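PDB 6G42: minor capsid protein from Cafeteriavirus-dependent mavirus, which forms the penton of the virophage capsid, five copies of a jelly-roll protein probably closing each icosahedral vertex. Local coordinates for residues R62-Q74 and S193-V205. Residues are numbered along the deposited sequence; the frame is centred on the assembly and turned at random.
Sequences RLPLFKPAGHDYQ and STLEFLTPISHIV
Pro200 meets the Lys67 side chain obliquely, its CB 3.6 Å from Lys67 CB, at the neck where one linker leaves the single jelly-roll of this penton protein and another returns to it. Residues 62-74 run from strand 49-62 to strand 74-79 of the second, smaller domain, and 193-205 lead back into strand 201-207. Lys67 has CG anti to the backbone N (chi1 -176°) and runs extended beyond CG, which carries its ammonium beyond the proline to salt bridges with Asp281, Asp283 and Glu285. On the jelly-roll side, Ile201 crosses Leu63 and Pro64 at about a right angle; its CD1 lies 3.7 Å from Leu63 CB and 3.6 Å from Pro64 CD. Toward the second domain, Leu198 approaches two aromatic residues, CB lying 4.1 Å from Phe66 CD1 and the branch CD2 3.7 Å from Tyr73 OH. That hydroxyl sits at the edge of the Phe66 ring, in its plane, and is hydrogen-bonded to Asp165. The ring of Phe66 also presents CE1 to one face of His71. The backbones approach without a direct conventional hydrogen bond: Thr199 CA lies 3.4 Å from Leu65 O in a CA-H...O contact, with 155° at the hydrogen. Thr199 OG1 accepts from Ile201 N two residues on, an ST turn that helps fix the hydroxyl at the start of strand 201-207. From there the hydroxyl donates to a water, which passes a hydrogen bond on to Pro64 O at 2.6 Å.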
loop_
_atom_site.group_PDB
_atom_site.type_symbol
_atom_site.label_atom_id
_atom_site.label_comp_id
_atom_site.label_asym_id
_atom_site.label_seq_id
_atom_site.Cartn_x
_atom_site.Cartn_y
_atom_site.Cartn_z
ATOM N N ARG C 62 5.118 25.321 7.487
ATOM C CA ARG C 62 3.711 25.490 7.869
ATOM C C ARG C 62 2.851 25.719 6.634
ATOM O O ARG C 62 3.256 26.432 5.718
ATOM C CB ARG C 62 3.551 26.660 8.835
ATOM C CG ARG C 62 2.341 26.515 9.736
ATOM C CD ARG C 62 1.972 27.811 10.421
ATOM N NE ARG C 62 0.928 27.605 11.424
ATOM C CZ ARG C 62 0.270 28.579 12.056
ATOM N NH1 ARG C 62 0.530 29.865 11.802
ATOM N NH2 ARG C 62 -0.667 28.268 12.952
ATOM N N LEU C 63 1.669 25.110 6.613
ATOM C CA LEU C 63 0.728 25.267 5.507
ATOM C C LEU C 63 -0.683 25.537 6.031
ATOM O O LEU C 63 -1.071 24.998 7.069
ATOM C CB LEU C 63 0.726 24.019 4.626
ATOM C CG LEU C 63 1.994 23.710 3.821
ATOM C CD1 LEU C 63 1.856 22.353 3.144
ATOM C CD2 LEU C 63 2.299 24.783 2.784
ATOM N N PRO C 64 -1.455 26.383 5.319
ATOM C CA PRO C 64 -2.837 26.616 5.727
ATOM C C PRO C 64 -3.759 25.451 5.400
ATOM O O PRO C 64 -3.534 24.726 4.425
ATOM C CB PRO C 64 -3.235 27.863 4.936
ATOM C CG PRO C 64 -2.343 27.871 3.745
ATOM C CD PRO C 64 -1.049 27.274 4.214
ATOM N N LEU C 65 -4.782 25.287 6.231
ATOM C CA LEU C 65 -5.773 24.225 6.088
ATOM C C LEU C 65 -7.096 24.676 5.444
ATOM O O LEU C 65 -7.825 23.848 4.902
ATOM C CB LEU C 65 -6.059 23.608 7.460
ATOM C CG LEU C 65 -4.871 23.152 8.312
ATOM C CD1 LEU C 65 -5.358 22.270 9.451
ATOM C CD2 LEU C 65 -3.824 22.403 7.502
ATOM N N PHE C 66 -7.406 25.972 5.510
ATOM C CA PHE C 66 -8.688 26.511 5.036
ATOM C C PHE C 66 -8.520 27.965 4.581
ATOM O O PHE C 66 -7.640 28.676 5.074
ATOM C CB PHE C 66 -9.740 26.407 6.146
ATOM C CG PHE C 66 -11.147 26.684 5.688
ATOM C CD1 PHE C 66 -11.839 25.754 4.920
ATOM C CD2 PHE C 66 -11.794 27.868 6.033
ATOM C CE1 PHE C 66 -13.144 26.001 4.497
ATOM C CE2 PHE C 66 -13.101 28.118 5.619
ATOM C CZ PHE C 66 -13.775 27.184 4.848
ATOM N N LYS C 67 -9.362 28.390 3.637
ATOM C CA LYS C 67 -9.309 29.735 3.052
ATOM C C LYS C 67 -10.735 30.239 2.810
ATOM O O LYS C 67 -11.273 30.039 1.723
ATOM C CB LYS C 67 -8.531 29.697 1.737
ATOM C CG LYS C 67 -8.325 31.048 1.066
ATOM C CD LYS C 67 -7.708 30.866 -0.307
ATOM C CE LYS C 67 -7.181 32.166 -0.871
ATOM N NZ LYS C 67 -6.338 31.905 -2.067
ATOM N N PRO C 68 -11.343 30.912 3.816
ATOM C CA PRO C 68 -12.763 31.319 3.782
ATOM C C PRO C 68 -13.263 32.123 2.575
ATOM O O PRO C 68 -14.456 32.065 2.272
ATOM C CB PRO C 68 -12.903 32.171 5.041
ATOM C CG PRO C 68 -11.904 31.608 5.975
ATOM C CD PRO C 68 -10.730 31.252 5.117
ATOM N N ALA C 69 -12.378 32.867 1.914
ATOM C CA ALA C 69 -12.758 33.707 0.769
ATOM C C ALA C 69 -13.488 32.928 -0.330
ATOM O O ALA C 69 -14.509 33.382 -0.837
ATOM C CB ALA C 69 -11.529 34.402 0.199
ATOM N N GLY C 70 -12.969 31.750 -0.667
ATOM C CA GLY C 70 -13.521 30.910 -1.735
ATOM C C GLY C 70 -14.841 30.205 -1.458
ATOM O O GLY C 70 -15.483 29.724 -2.398
ATOM N N HIS C 71 -15.242 30.131 -0.187
ATOM C CA HIS C 71 -16.483 29.457 0.221
ATOM C C HIS C 71 -17.561 30.464 0.635
ATOM O O HIS C 71 -17.259 31.476 1.264
ATOM C CB HIS C 71 -16.213 28.502 1.389
ATOM C CG HIS C 71 -15.000 27.639 1.206
ATOM N ND1 HIS C 71 -15.051 26.390 0.627
ATOM C CD2 HIS C 71 -13.704 27.847 1.535
ATOM C CE1 HIS C 71 -13.837 25.869 0.601
ATOM N NE2 HIS C 71 -13.001 26.732 1.150
ATOM N N ASP C 72 -18.812 30.167 0.284
ATOM C CA ASP C 72 -19.977 30.975 0.678
ATOM C C ASP C 72 -20.967 30.105 1.449
ATOM O O ASP C 72 -21.987 29.677 0.910
ATOM C CB ASP C 72 -20.661 31.582 -0.556
ATOM C CG ASP C 72 -19.758 32.539 -1.323
ATOM O OD1 ASP C 72 -19.094 33.393 -0.694
ATOM O OD2 ASP C 72 -19.724 32.445 -2.569
ATOM N N TYR C 73 -20.654 29.848 2.713
ATOM C CA TYR C 73 -21.474 28.965 3.545
ATOM C C TYR C 73 -22.668 29.703 4.143
ATOM O O TYR C 73 -22.602 30.907 4.386
ATOM C CB TYR C 73 -20.642 28.324 4.670
ATOM C CG TYR C 73 -19.517 27.385 4.231
ATOM C CD1 TYR C 73 -19.513 26.762 2.972
ATOM C CD2 TYR C 73 -18.469 27.089 5.106
ATOM C CE1 TYR C 73 -18.486 25.907 2.598
ATOM C CE2 TYR C 73 -17.440 26.233 4.739
ATOM C CZ TYR C 73 -17.449 25.646 3.483
ATOM O OH TYR C 73 -16.431 24.798 3.115
ATOM N N GLN C 74 -23.749 28.955 4.369
ATOM C CA GLN C 74 -24.944 29.432 5.072
ATOM C C GLN C 74 -25.603 28.268 5.798
ATOM O O GLN C 74 -25.865 27.230 5.187
ATOM C CB GLN C 74 -25.985 30.010 4.111
ATOM C CG GLN C 74 -25.608 31.308 3.419
ATOM C CD GLN C 74 -26.747 31.886 2.583
ATOM O OE1 GLN C 74 -27.921 31.565 2.790
ATOM N NE2 GLN C 74 -26.398 32.748 1.629
ATOM N N SER C 193 -14.252 11.083 5.647
ATOM C CA SER C 193 -13.473 12.310 5.794
ATOM C C SER C 193 -13.631 13.185 4.548
ATOM O O SER C 193 -13.621 12.669 3.432
ATOM C CB SER C 193 -11.997 11.974 6.020
ATOM O OG SER C 193 -11.255 13.134 6.355
ATOM N N THR C 194 -13.804 14.495 4.755
ATOM C CA THR C 194 -13.946 15.476 3.655
ATOM C C THR C 194 -12.945 16.647 3.735
ATOM O O THR C 194 -13.179 17.717 3.170
ATOM C CB THR C 194 -15.385 16.052 3.576
ATOM O OG1 THR C 194 -15.663 16.847 4.738
ATOM C CG2 THR C 194 -16.411 14.940 3.442
ATOM N N LEU C 195 -11.812 16.425 4.393
ATOM C CA LEU C 195 -10.773 17.442 4.505
ATOM C C LEU C 195 -10.181 17.802 3.133
ATOM O O LEU C 195 -9.720 18.920 2.931
ATOM C CB LEU C 195 -9.671 16.979 5.463
ATOM C CG LEU C 195 -10.079 16.527 6.876
ATOM C CD1 LEU C 195 -8.844 16.211 7.712
ATOM C CD2 LEU C 195 -10.940 17.573 7.575
ATOM N N GLU C 196 -10.203 16.855 2.199
ATOM C CA GLU C 196 -9.834 17.098 0.791
ATOM C C GLU C 196 -10.673 18.188 0.097
ATOM O O GLU C 196 -10.180 18.850 -0.809
ATOM C CB GLU C 196 -9.883 15.784 -0.015
ATOM C CG GLU C 196 -11.266 15.156 -0.138
ATOM C CD GLU C 196 -11.264 13.779 -0.784
ATOM O OE1 GLU C 196 -10.526 13.573 -1.769
ATOM O OE2 GLU C 196 -12.029 12.903 -0.327
ATOM N N PHE C 197 -11.932 18.349 0.520
ATOM C CA PHE C 197 -12.848 19.410 0.023
ATOM C C PHE C 197 -12.647 20.788 0.667
ATOM O O PHE C 197 -13.249 21.768 0.220
ATOM C CB PHE C 197 -14.315 19.004 0.261
ATOM C CG PHE C 197 -14.842 17.995 -0.721
ATOM C CD1 PHE C 197 -14.458 16.661 -0.639
ATOM C CD2 PHE C 197 -15.748 18.373 -1.713
ATOM C CE1 PHE C 197 -14.943 15.726 -1.537
ATOM C CE2 PHE C 197 -16.237 17.444 -2.615
ATOM C CZ PHE C 197 -15.832 16.118 -2.529
ATOM N N LEU C 198 -11.848 20.846 1.732
ATOM C CA LEU C 198 -11.617 22.063 2.515
ATOM C C LEU C 198 -10.249 22.713 2.275
ATOM O O LEU C 198 -10.127 23.939 2.326
ATOM C CB LEU C 198 -11.781 21.741 4.008
ATOM C CG LEU C 198 -13.101 21.076 4.444
ATOM C CD1 LEU C 198 -13.130 20.865 5.950
ATOM C CD2 LEU C 198 -14.324 21.878 4.029
ATOM N N THR C 199 -9.222 21.900 2.046
ATOM C CA THR C 199 -7.872 22.420 1.802
ATOM C C THR C 199 -7.819 23.345 0.576
ATOM O O THR C 199 -8.271 22.967 -0.511
ATOM C CB THR C 199 -6.798 21.306 1.673
ATOM O OG1 THR C 199 -5.523 21.906 1.413
ATOM C CG2 THR C 199 -7.106 20.301 0.550
ATOM N N PRO C 200 -7.267 24.560 0.748
ATOM C CA PRO C 200 -7.108 25.457 -0.382
ATOM C C PRO C 200 -5.877 25.148 -1.231
ATOM O O PRO C 200 -5.727 25.740 -2.298
ATOM C CB PRO C 200 -6.938 26.813 0.294
ATOM C CG PRO C 200 -6.199 26.494 1.542
ATOM C CD PRO C 200 -6.715 25.153 1.983
ATOM N N ILE C 201 -5.015 24.239 -0.770
ATOM C CA ILE C 201 -3.726 23.989 -1.405
ATOM C C ILE C 201 -3.831 22.869 -2.433
ATOM O O ILE C 201 -4.219 21.744 -2.100
ATOM C CB ILE C 201 -2.653 23.659 -0.351
ATOM C CG1 ILE C 201 -2.595 24.809 0.660
ATOM C CG2 ILE C 201 -1.290 23.424 -1.012
ATOM C CD1 ILE C 201 -1.585 24.652 1.760
ATOM N N SER C 202 -3.452 23.194 -3.668
ATOM C CA SER C 202 -3.515 22.272 -4.804
ATOM C C SER C 202 -2.150 21.678 -5.149
ATOM O O SER C 202 -1.962 20.466 -5.062
ATOM C CB SER C 202 -4.088 22.990 -6.024
ATOM O OG SER C 202 -3.925 22.216 -7.201
ATOM N N HIS C 203 -1.216 22.550 -5.528
ATOM C CA HIS C 203 0.116 22.158 -6.002
ATOM C C HIS C 203 1.206 22.966 -5.297
ATOM O O HIS C 203 0.939 24.052 -4.782
ATOM C CB HIS C 203 0.232 22.390 -7.513
ATOM C CG HIS C 203 -0.288 21.263 -8.356
ATOM N ND1 HIS C 203 -1.591 21.199 -8.802
ATOM C CD2 HIS C 203 0.337 20.176 -8.868
ATOM C CE1 HIS C 203 -1.748 20.112 -9.538
ATOM N NE2 HIS C 203 -0.595 19.474 -9.592
ATOM N N ILE C 204 2.419 22.410 -5.264
ATOM C CA ILE C 204 3.627 23.111 -4.805
ATOM C C ILE C 204 4.639 22.927 -5.926
ATOM O O ILE C 204 4.920 21.801 -6.339
ATOM C CB ILE C 204 4.202 22.529 -3.492
ATOM C CG1 ILE C 204 3.220 22.744 -2.331
ATOM C CG2 ILE C 204 5.552 23.171 -3.160
ATOM C CD1 ILE C 204 3.569 21.988 -1.067
ATOM N N VAL C 205 5.196 24.043 -6.381
ATOM C CA VAL C 205 5.986 24.106 -7.601
ATOM C C VAL C 205 7.363 24.670 -7.281
ATOM O O VAL C 205 7.502 25.495 -6.383
ATOM C CB VAL C 205 5.278 25.027 -8.624
ATOM C CG1 VAL C 205 6.186 25.410 -9.788
ATOM C CG2 VAL C 205 4.007 24.371 -9.144
HETATM O O HOH W 1 -4.168 22.317 3.617
#